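Local coordinates for putative polysaccharide biosynthesis protein with aminopeptidase-like domain (PDB 3K9T) that binds one zinc ion per subunit and probably serves in the biosynthesis of modified polysaccharides rather than acting as a peptidase, at residues P226-I229 with G230-W234; S236-E239 with D240-K243; D341-K344 with T345-V349; M414-R417 with R418-A422. All coordinates share one frame; numbering follows the deposited sequence.

Contact 1 of 4, residues P226-I229 with G230-W234. With IMD (imidazole), chain E.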
loop_
_atom_site.group_PDB
_atom_site.type_symbol
_atom_site.label_atom_id
_atom_site.label_comp_id
_atom_site.label_asym_id
_atom_site.label_seq_id
_atom_site.Cartn_x
_atom_site.Cartn_y
_atom_site.Cartn_z
ATOM N N PRO A 226 8.716 -36.115 15.147
ATOM C CA PRO A 226 8.137 -35.400 16.292
ATOM C C PRO A 226 8.315 -33.911 16.143
ATOM O O PRO A 226 9.358 -33.477 15.630
ATOM C CB PRO A 226 8.996 -35.881 17.486
ATOM C CG PRO A 226 10.248 -36.458 16.890
ATOM C CD PRO A 226 9.786 -37.033 15.570
ATOM N N GLU A 227 7.359 -33.126 16.641
ATOM C CA GLU A 227 7.494 -31.679 16.545
ATOM C C GLU A 227 8.741 -31.142 17.254
ATOM O O GLU A 227 9.185 -31.664 18.269
ATOM C CB GLU A 227 6.251 -30.942 17.053
ATOM C CG GLU A 227 6.224 -29.454 16.598
ATOM C CD GLU A 227 4.986 -28.702 17.047
ATOM O OE1 GLU A 227 4.734 -28.695 18.254
ATOM O OE2 GLU A 227 4.283 -28.088 16.207
ATOM N N THR A 228 9.290 -30.079 16.680
ATOM C CA THR A 228 10.429 -29.379 17.207
ATOM C C THR A 228 11.676 -30.233 17.189
ATOM O O THR A 228 12.511 -30.023 16.342
ATOM C CB THR A 228 10.134 -28.700 18.603
ATOM O OG1 THR A 228 9.134 -27.726 18.383
ATOM C CG2 THR A 228 11.348 -27.964 19.189
ATOM N N ILE A 229 11.796 -31.173 18.119
ATOM C CA ILE A 229 12.993 -32.029 18.205
ATOM C C ILE A 229 13.243 -32.846 16.910
ATOM O O ILE A 229 14.404 -33.017 16.472
ATOM C CB ILE A 229 12.973 -32.932 19.480
ATOM C CG1 ILE A 229 14.296 -33.686 19.614
ATOM C CG2 ILE A 229 11.754 -33.871 19.504
ATOM C CD1 ILE A 229 15.547 -32.758 19.681
ATOM N N GLY A 230 12.159 -33.301 16.281
ATOM C CA GLY A 230 12.261 -34.049 15.023
ATOM C C GLY A 230 12.749 -33.207 13.867
ATOM O O GLY A 230 13.681 -33.578 13.218
ATOM N N SER A 231 12.134 -32.055 13.630
ATOM C CA SER A 231 12.588 -31.151 12.556
ATOM C C SER A 231 14.020 -30.663 12.757
ATOM O O SER A 231 14.795 -30.582 11.794
ATOM C CB SER A 231 11.626 -29.977 12.362
ATOM O OG SER A 231 11.503 -29.172 13.510
ATOM N N ILE A 232 14.385 -30.363 14.004
ATOM C CA ILE A 232 15.778 -29.958 14.323
ATOM C C ILE A 232 16.722 -31.123 14.001
ATOM O O ILE A 232 17.717 -30.940 13.320
ATOM C CB ILE A 232 15.938 -29.494 15.798
ATOM C CG1 ILE A 232 15.061 -28.257 16.064
ATOM C CG2 ILE A 232 17.418 -29.145 16.109
ATOM C CD1 ILE A 232 14.990 -27.833 17.535
ATOM N N THR A 233 16.366 -32.333 14.440
ATOM C CA THR A 233 17.147 -33.516 14.106
ATOM C C THR A 233 17.308 -33.717 12.602
ATOM O O THR A 233 18.417 -33.997 12.119
ATOM C CB THR A 233 16.537 -34.769 14.716
ATOM O OG1 THR A 233 16.489 -34.600 16.141
ATOM C CG2 THR A 233 17.363 -36.036 14.340
ATOM N N TRP A 234 16.216 -33.554 11.862
ATOM C CA TRP A 234 16.275 -33.749 10.438
ATOM C C TRP A 234 17.170 -32.711 9.783
ATOM O O TRP A 234 18.015 -33.058 8.958
ATOM C CB TRP A 234 14.892 -33.731 9.807
ATOM C CG TRP A 234 14.959 -34.022 8.359
ATOM C CD1 TRP A 234 15.004 -35.263 7.758
ATOM C CD2 TRP A 234 15.046 -33.070 7.320
ATOM N NE1 TRP A 234 15.097 -35.127 6.398
ATOM C CE2 TRP A 234 15.145 -33.791 6.097
ATOM C CE3 TRP A 234 15.082 -31.673 7.294
ATOM C CZ2 TRP A 234 15.249 -33.155 4.862
ATOM C CZ3 TRP A 234 15.181 -31.036 6.059
ATOM C CH2 TRP A 234 15.260 -31.784 4.862
HETATM N N1 IMD E . 2.079 -27.449 17.499
HETATM C C2 IMD E . 1.663 -28.677 17.881
HETATM N N3 IMD E . 0.589 -28.534 18.655
HETATM C C4 IMD E . 0.301 -27.222 18.751
HETATM C C5 IMD E . 1.247 -26.531 18.014
#
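T233 bends its hydroxyl back along the helix to the carbonyl of I229, where OG1 lies 2.6 Å from I229 O. The torsion responsible is chi1 of -59°, which keeps OG1 beside its own backbone N and sends CG2 to the far side. T233 N also donates to I229 O, at 2.9 Å, and the two donors approach this oxygen from opposite faces of the carbonyl plane. A residue earlier, I232 lies alongside T228 with both side chains pointing the same way; the meeting is methyl to methyl, T228 CG2 to I232 CD1 at 4.0 Å. T228 occupies the N-cap position, yet its hydroxyl makes no capping bond; its backbone N donates to D298. The turn leads from strand 219-225 into helix 229-237, the first half of a beta-alpha-beta crossover that ends at strand 245-250 in the aminopeptidase-like domain. P226 lays CG against G230 CA, 3.7 Å apart. G230 N donates weakly to P226 O at 2.9 Å. E227 heads the other way: with CG anti to N (chi1 -164°) and the chain extended to CD, the E227 side chain comes within about 5 Å of that of the zinc ligand H190. There E227 OE2 accepts from N1 of a bound imidazole, probably from the crystallisation liquor, at 2.6 Å and is also hydrogen-bonded to S297.

Contact 2 of 4, residues S236-E239 with D240-K243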
loop_
_atom_site.group_PDB
_atom_site.type_symbol
_atom_site.label_atom_id
_atom_site.label_comp_id
_atom_site.label_asym_id
_atom_site.label_seq_id
_atom_site.Cartn_x
_atom_site.Cartn_y
_atom_site.Cartn_z
ATOM N N SER A 236 19.569 -31.110 11.111
ATOM C CA SER A 236 20.964 -31.311 11.525
ATOM C C SER A 236 21.597 -32.427 10.701
ATOM O O SER A 236 22.799 -32.499 10.577
ATOM C CB SER A 236 21.096 -31.611 13.043
ATOM O OG SER A 236 20.734 -32.949 13.381
ATOM N N ARG A 237 20.771 -33.287 10.134
ATOM C CA ARG A 237 21.271 -34.409 9.358
ATOM C C ARG A 237 21.188 -34.185 7.858
ATOM O O ARG A 237 21.598 -35.054 7.102
ATOM C CB ARG A 237 20.510 -35.677 9.782
ATOM C CG ARG A 237 20.904 -36.139 11.203
ATOM C CD ARG A 237 19.824 -36.925 11.917
ATOM N NE ARG A 237 19.459 -38.106 11.161
ATOM C CZ ARG A 237 20.126 -39.253 11.160
ATOM N NH1 ARG A 237 21.231 -39.407 11.890
ATOM N NH2 ARG A 237 19.692 -40.251 10.408
ATOM N N ASN A 238 20.713 -33.017 7.420
ATOM C CA ASN A 238 20.480 -32.784 5.996
ATOM C C ASN A 238 20.860 -31.375 5.513
ATOM O O ASN A 238 20.221 -30.814 4.610
ATOM C CB ASN A 238 18.999 -33.091 5.700
ATOM C CG ASN A 238 18.663 -34.559 5.866
ATOM O OD1 ASN A 238 18.984 -35.360 5.006
ATOM N ND2 ASN A 238 17.993 -34.914 6.965
ATOM N N GLU A 239 21.887 -30.780 6.113
ATOM C CA GLU A 239 22.284 -29.415 5.718
ATOM C C GLU A 239 22.611 -29.350 4.224
ATOM O O GLU A 239 22.263 -28.380 3.557
ATOM C CB GLU A 239 23.433 -28.865 6.575
ATOM C CG GLU A 239 23.065 -28.654 8.028
ATOM C CD GLU A 239 24.094 -27.815 8.777
ATOM O OE1 GLU A 239 24.088 -26.571 8.636
ATOM O OE2 GLU A 239 24.892 -28.400 9.535
ATOM N N ASP A 240 23.237 -30.407 3.719
ATOM C CA ASP A 240 23.568 -30.557 2.298
ATOM C C ASP A 240 22.372 -30.448 1.349
ATOM O O ASP A 240 22.533 -30.047 0.211
ATOM C CB ASP A 240 24.240 -31.921 2.064
ATOM C CG ASP A 240 23.394 -33.104 2.579
ATOM O OD1 ASP A 240 23.099 -33.134 3.788
ATOM O OD2 ASP A 240 23.048 -34.008 1.790
ATOM N N LYS A 241 21.185 -30.809 1.823
ATOM C CA LYS A 241 19.944 -30.825 1.025
ATOM C C LYS A 241 19.153 -29.522 1.026
ATOM O O LYS A 241 18.279 -29.330 0.178
ATOM C CB LYS A 241 19.019 -31.960 1.535
ATOM C CG LYS A 241 19.473 -33.341 1.046
ATOM C CD LYS A 241 18.995 -34.452 1.932
ATOM C CE LYS A 241 19.934 -35.671 1.884
ATOM N NZ LYS A 241 19.388 -36.869 1.146
ATOM N N LEU A 242 19.447 -28.624 1.960
ATOM C CA LEU A 242 18.662 -27.398 2.108
ATOM C C LEU A 242 18.704 -26.490 0.904
ATOM O O LEU A 242 17.715 -25.839 0.576
ATOM C CB LEU A 242 19.108 -26.605 3.334
ATOM C CG LEU A 242 19.102 -27.351 4.665
ATOM C CD1 LEU A 242 19.267 -26.352 5.817
ATOM C CD2 LEU A 242 17.835 -28.166 4.803
ATOM N N LYS A 243 19.840 -26.424 0.230
ATOM C CA LYS A 243 19.939 -25.567 -0.963
ATOM C C LYS A 243 18.896 -25.892 -2.068
ATOM O O LYS A 243 18.590 -25.052 -2.874
ATOM C CB LYS A 243 21.377 -25.613 -1.531
ATOM C CG LYS A 243 21.798 -26.997 -2.050
ATOM C CD LYS A 243 23.291 -27.051 -2.382
ATOM C CE LYS A 243 23.690 -28.400 -2.957
ATOM N NZ LYS A 243 22.859 -28.724 -4.167
HETATM O O HOH W 1 17.390 -37.041 3.768
HETATM O O HOH W 2 22.355 -27.198 1.251
#
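K241 N and L242 N each reach back three residues, to N238 O at 2.9 Å and E239 O at 3.2 Å, and both meet their acceptor from well above the carbonyl plane (58° and 63° out of it), a tight turn geometry that follows the last part of helix 229-237. The N238 and K241 side chains cross at a slant, and what touches is the lysine's hydrocarbon: N238 OD1 is 3.2 Å from K241 CD. The lysine then bends at its last torsion (chi4 -108°), so the ammonium turns to a water rather than to the amide itself. That water donates to N238 OD1 at 2.6 Å and receives only a weak bond from K241 NZ at 3.3 Å. The other end of the same amide, ND2, binds W234 O, which fixes the rotation of the group and leaves OD1 facing the lysine. D240 folds its carboxylate back over the turn, OD1 lying 3.3 Å from N238 C. L242 sets CG and CD2 against N238 O. A second water gives a proton to E239 O at 2.6 Å and takes one from K243 N, thereby lengthening the turn by a solvent bridge. E239 itself points outward to a salt bridge with K365 of the second subunit. The K241 ammonium is thus linked to N238 only through a weakly bound water, which probably adds little, while E239 commits its charge to the second subunit.

Contact 3 of 4, residues D341-K344 with T345-V349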
loop_
_atom_site.group_PDB
_atom_site.type_symbol
_atom_site.label_atom_id
_atom_site.label_comp_id
_atom_site.label_asym_id
_atom_site.label_seq_id
_atom_site.Cartn_x
_atom_site.Cartn_y
_atom_site.Cartn_z
ATOM N N ASP A 341 -11.642 -31.653 1.579
ATOM C CA ASP A 341 -11.353 -30.317 1.071
ATOM C C ASP A 341 -9.904 -29.917 1.285
ATOM O O ASP A 341 -9.293 -29.287 0.424
ATOM C CB ASP A 341 -12.261 -29.269 1.694
ATOM C CG ASP A 341 -12.022 -27.880 1.113
ATOM O OD1 ASP A 341 -12.494 -27.604 -0.010
ATOM O OD2 ASP A 341 -11.351 -27.068 1.781
ATOM N N SER A 342 -9.361 -30.224 2.449
ATOM C CA SER A 342 -7.939 -29.956 2.680
ATOM C C SER A 342 -7.049 -30.719 1.670
ATOM O O SER A 342 -6.088 -30.197 1.160
ATOM C CB SER A 342 -7.568 -30.326 4.103
ATOM O OG SER A 342 -8.313 -29.555 5.034
ATOM N N TYR A 343 -7.396 -31.958 1.368
ATOM C CA TYR A 343 -6.613 -32.760 0.433
ATOM C C TYR A 343 -6.686 -32.196 -0.987
ATOM O O TYR A 343 -5.677 -32.060 -1.656
ATOM C CB TYR A 343 -7.135 -34.175 0.510
ATOM C CG TYR A 343 -6.811 -35.118 -0.615
ATOM C CD1 TYR A 343 -5.621 -35.830 -0.633
ATOM C CD2 TYR A 343 -7.749 -35.381 -1.608
ATOM C CE1 TYR A 343 -5.350 -36.735 -1.628
ATOM C CE2 TYR A 343 -7.476 -36.292 -2.626
ATOM C CZ TYR A 343 -6.280 -36.968 -2.619
ATOM O OH TYR A 343 -6.008 -37.882 -3.599
ATOM N N LYS A 344 -7.897 -31.882 -1.422
ATOM C CA LYS A 344 -8.147 -31.219 -2.699
ATOM C C LYS A 344 -7.322 -29.913 -2.801
ATOM O O LYS A 344 -6.687 -29.618 -3.832
ATOM C CB LYS A 344 -9.671 -30.975 -2.816
ATOM C CG LYS A 344 -10.164 -30.088 -3.946
ATOM C CD LYS A 344 -11.630 -30.415 -4.311
ATOM C CE LYS A 344 -12.662 -29.616 -3.534
ATOM N NZ LYS A 344 -12.775 -28.246 -4.073
ATOM N N THR A 345 -7.284 -29.145 -1.719
ATOM C CA THR A 345 -6.592 -27.849 -1.753
ATOM C C THR A 345 -5.068 -28.036 -1.886
ATOM O O THR A 345 -4.389 -27.346 -2.664
ATOM C CB THR A 345 -6.964 -26.966 -0.568
ATOM O OG1 THR A 345 -8.411 -26.817 -0.473
ATOM C CG2 THR A 345 -6.285 -25.615 -0.717
ATOM N N TYR A 346 -4.540 -28.975 -1.127
ATOM C CA TYR A 346 -3.134 -29.304 -1.207
ATOM C C TYR A 346 -2.809 -29.760 -2.620
ATOM O O TYR A 346 -1.795 -29.345 -3.180
ATOM C CB TYR A 346 -2.719 -30.371 -0.149
ATOM C CG TYR A 346 -2.238 -29.796 1.184
ATOM C CD1 TYR A 346 -3.129 -29.302 2.128
ATOM C CD2 TYR A 346 -0.884 -29.790 1.515
ATOM C CE1 TYR A 346 -2.671 -28.801 3.352
ATOM C CE2 TYR A 346 -0.418 -29.291 2.727
ATOM C CZ TYR A 346 -1.304 -28.785 3.638
ATOM O OH TYR A 346 -0.845 -28.289 4.851
ATOM N N LEU A 347 -3.643 -30.617 -3.208
ATOM C CA LEU A 347 -3.387 -31.068 -4.581
ATOM C C LEU A 347 -3.415 -29.895 -5.586
ATOM O O LEU A 347 -2.633 -29.862 -6.552
ATOM C CB LEU A 347 -4.380 -32.173 -4.987
ATOM C CG LEU A 347 -4.198 -33.554 -4.336
ATOM C CD1 LEU A 347 -5.093 -34.570 -5.002
ATOM C CD2 LEU A 347 -2.740 -34.016 -4.419
ATOM N N GLU A 348 -4.316 -28.939 -5.362
ATOM C CA GLU A 348 -4.442 -27.769 -6.252
ATOM C C GLU A 348 -3.218 -26.875 -6.116
ATOM O O GLU A 348 -2.732 -26.277 -7.096
ATOM C CB GLU A 348 -5.702 -26.963 -5.922
ATOM C CG GLU A 348 -6.073 -25.918 -6.997
ATOM C CD GLU A 348 -6.323 -26.542 -8.342
ATOM O OE1 GLU A 348 -6.886 -27.659 -8.369
ATOM O OE2 GLU A 348 -5.961 -25.928 -9.376
ATOM N N VAL A 349 -2.745 -26.757 -4.879
ATOM C CA VAL A 349 -1.511 -26.063 -4.628
ATOM C C VAL A 349 -0.388 -26.714 -5.436
ATOM O O VAL A 349 0.344 -25.996 -6.126
ATOM C CB VAL A 349 -1.195 -25.989 -3.140
ATOM C CG1 VAL A 349 0.266 -25.596 -2.897
ATOM C CG2 VAL A 349 -2.149 -25.015 -2.493
#
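D341 O is gripped by two donors of one residue, T345: the backbone N at 2.9 Å and the hydroxyl OG1 at 2.8 Å. They come from opposite faces of the carbonyl plane, each tilted moderately from it, so the oxygen is held on both sides. The hydroxyl gets there because chi1 of T345 is -54°, which swings OG1 next to the backbone N, over the preceding turn. The carboxylate of D341 only passes the hydroxyl; its OD2 is engaged by K260 and R316. One step on, Y346 N repeats the helical bond to S342 O at 3.0 Å. The same oxygen lies in the plane of the Y346 ring, at its edge, where CD1 comes within 3.2 Å, while the phenol oxygen at the far end reaches L314 O of strand 311-315. On the other flank Y343 and L347 cross, and L347 CD1 sits over one face of the tyrosine ring as a CH-pi contact, 4.0 Å from the ring centroid and 27° off its normal. The methyl is displaced toward the phenol end, with Y343 CZ its nearest ring atom at 3.6 Å. Neighbouring helices surround this one: Y343 meets helices 5-10 and 12-26 and shares helix 194-211 with Y346, while V349 meets helix 271-282. A helix packed among others against a central mixed sheet is consistent with the alpha/beta fold of the zinc exopeptidase clan, to which this domain is assigned.

Contact 4 of 4, residues M414-R417 with R418-A422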
loop_
_atom_site.group_PDB
_atom_site.type_symbol
_atom_site.label_atom_id
_atom_site.label_comp_id
_atom_site.label_asym_id
_atom_site.label_seq_id
_atom_site.Cartn_x
_atom_site.Cartn_y
_atom_site.Cartn_z
HETATM N N MSE A 414 -7.557 -13.245 -12.607
HETATM C CA MSE A 414 -8.220 -14.462 -13.036
HETATM C C MSE A 414 -7.663 -15.650 -12.275
HETATM O O MSE A 414 -6.555 -15.622 -11.742
HETATM C CB MSE A 414 -8.105 -14.675 -14.552
HETATM C CG MSE A 414 -8.724 -13.582 -15.411
HETATM SE SE MSE A 414 -8.391 -13.960 -17.258
HETATM C CE MSE A 414 -9.635 -12.821 -18.142
ATOM N N GLU A 415 -8.475 -16.690 -12.237
ATOM C CA GLU A 415 -8.108 -17.951 -11.669
ATOM C C GLU A 415 -6.929 -18.613 -12.422
ATOM O O GLU A 415 -6.803 -18.526 -13.640
ATOM C CB GLU A 415 -9.338 -18.842 -11.685
ATOM C CG GLU A 415 -9.241 -19.999 -10.755
ATOM C CD GLU A 415 -8.978 -21.244 -11.480
ATOM O OE1 GLU A 415 -9.765 -21.490 -12.416
ATOM O OE2 GLU A 415 -8.017 -21.960 -11.106
ATOM N N PHE A 416 -6.080 -19.298 -11.673
ATOM C CA PHE A 416 -4.856 -19.831 -12.222
ATOM C C PHE A 416 -5.081 -20.811 -13.370
ATOM O O PHE A 416 -4.457 -20.677 -14.413
ATOM C CB PHE A 416 -3.986 -20.469 -11.131
ATOM C CG PHE A 416 -2.676 -21.045 -11.673
ATOM C CD1 PHE A 416 -1.576 -20.249 -11.868
ATOM C CD2 PHE A 416 -2.584 -22.375 -12.030
ATOM C CE1 PHE A 416 -0.413 -20.779 -12.379
ATOM C CE2 PHE A 416 -1.432 -22.908 -12.551
ATOM C CZ PHE A 416 -0.353 -22.119 -12.736
ATOM N N ARG A 417 -5.959 -21.794 -13.208
ATOM C CA ARG A 417 -6.187 -22.733 -14.304
ATOM C C ARG A 417 -6.646 -22.079 -15.606
ATOM O O ARG A 417 -6.335 -22.557 -16.676
ATOM C CB ARG A 417 -7.151 -23.820 -13.904
ATOM C CG ARG A 417 -6.587 -24.756 -12.862
ATOM C CD ARG A 417 -7.127 -26.127 -13.056
ATOM N NE ARG A 417 -6.759 -27.026 -11.973
ATOM C CZ ARG A 417 -6.623 -28.344 -12.109
ATOM N NH1 ARG A 417 -6.792 -28.930 -13.301
ATOM N NH2 ARG A 417 -6.307 -29.080 -11.047
ATOM N N ARG A 418 -7.385 -20.987 -15.514
ATOM C CA ARG A 418 -7.831 -20.270 -16.713
ATOM C C ARG A 418 -6.652 -19.737 -17.531
ATOM O O ARG A 418 -6.607 -19.811 -18.769
ATOM C CB ARG A 418 -8.679 -19.100 -16.278
ATOM C CG ARG A 418 -9.615 -18.649 -17.300
ATOM C CD ARG A 418 -10.545 -17.631 -16.731
ATOM N NE ARG A 418 -11.066 -16.864 -17.836
ATOM C CZ ARG A 418 -11.607 -15.667 -17.733
ATOM N NH1 ARG A 418 -11.693 -15.087 -16.549
ATOM N NH2 ARG A 418 -12.056 -15.054 -18.836
ATOM N N ILE A 419 -5.692 -19.198 -16.801
ATOM C CA ILE A 419 -4.469 -18.712 -17.381
ATOM C C ILE A 419 -3.671 -19.877 -17.957
ATOM O O ILE A 419 -3.181 -19.785 -19.059
ATOM C CB ILE A 419 -3.678 -17.913 -16.341
ATOM C CG1 ILE A 419 -4.529 -16.697 -15.877
ATOM C CG2 ILE A 419 -2.332 -17.527 -16.896
ATOM C CD1 ILE A 419 -5.071 -15.836 -16.985
ATOM N N LYS A 420 -3.604 -20.983 -17.224
ATOM C CA LYS A 420 -2.820 -22.147 -17.616
ATOM C C LYS A 420 -3.308 -22.761 -18.915
ATOM O O LYS A 420 -2.530 -23.052 -19.836
ATOM C CB LYS A 420 -2.882 -23.189 -16.491
ATOM C CG LYS A 420 -1.865 -24.312 -16.601
ATOM C CD LYS A 420 -2.341 -25.454 -17.499
ATOM C CE LYS A 420 -1.439 -26.670 -17.366
ATOM N NZ LYS A 420 -1.746 -27.695 -18.395
ATOM N N TYR A 421 -4.613 -22.960 -18.984
ATOM C CA TYR A 421 -5.208 -23.541 -20.157
ATOM C C TYR A 421 -5.133 -22.573 -21.337
ATOM O O TYR A 421 -4.993 -23.008 -22.479
ATOM C CB TYR A 421 -6.645 -23.973 -19.871
ATOM C CG TYR A 421 -6.759 -25.084 -18.860
ATOM C CD1 TYR A 421 -5.929 -26.207 -18.934
ATOM C CD2 TYR A 421 -7.737 -25.050 -17.861
ATOM C CE1 TYR A 421 -6.036 -27.232 -18.019
ATOM C CE2 TYR A 421 -7.848 -26.082 -16.917
ATOM C CZ TYR A 421 -7.002 -27.171 -17.004
ATOM O OH TYR A 421 -7.104 -28.188 -16.076
ATOM N N ALA A 422 -5.183 -21.268 -21.068
ATOM C CA ALA A 422 -5.022 -20.295 -22.145
ATOM C C ALA A 422 -3.604 -20.410 -22.720
ATOM O O ALA A 422 -3.426 -20.472 -23.932
ATOM C CB ALA A 422 -5.368 -18.863 -21.677
#
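M414, present as selenomethionine, crosses R418 at the start of helix 416-428 in the permutated winged helix-turn-helix domain. With chi1 at -61° and an extended chain, it runs outward from CB, which is 4.1 Å from I419 CD1. CG comes next and meets R418 NH1 at 3.5 Å. The selenium wedges between two neighbours, lying 3.8 Å from I419 CD1 while also facing the R418 guanidinium. At the tip, CE rests over one face of that guanidinium, displaced toward its rim, 3.4 Å from R418 NH2. The arginine's NE is bound to D388 in a salt bridge, which probably keeps the flat group turned to receive the methyl, and W295 of the third subunit packs on M414 as well. E415 provides the N-cap: its chain bends at chi2 so that OE2 accepts from R417 N at 2.9 Å, the N-H coming from above the carboxylate plane. The capping charge would favour this helix end electrostatically. R417 and Y421 lie side by side, pointing the same way, their guanidinium and ring planes 55° apart. The aliphatic part of the arginine lies along the tyrosine, R417 CB being 3.8 Å from Y421 CE2, and beyond it both polar ends have further partners in the N-terminal part of the chain, N6 for the arginine and E3 for the tyrosine. R417 NH1 donates to Y421 OH at 2.9 Å, the hydroxyl oxygen at the edge of the guanidinium and close to its plane.

In the fold
The contacts follow one another along the chain without interleaving. Contacts 1 and 2 share helix 229-237, their centres about 13 Å apart, and touch where W234 CZ3 lies 4.1 Å from L242 CD2; together they take the helix from the zinc-site end of strand 219-225 to the surface turn before strand 245-250. Contact 3, on helix 336-355, lies across the chain's centre from contact 1, about 25 Å between centres. Contact 4 belongs to the C-terminal winged helix domain, yet its centre is about 17 Å from that of contact 3, and a salt bridge joins them, E348 OE2 to R417 NE at 2.9 Å, so that the two domains are linked directly.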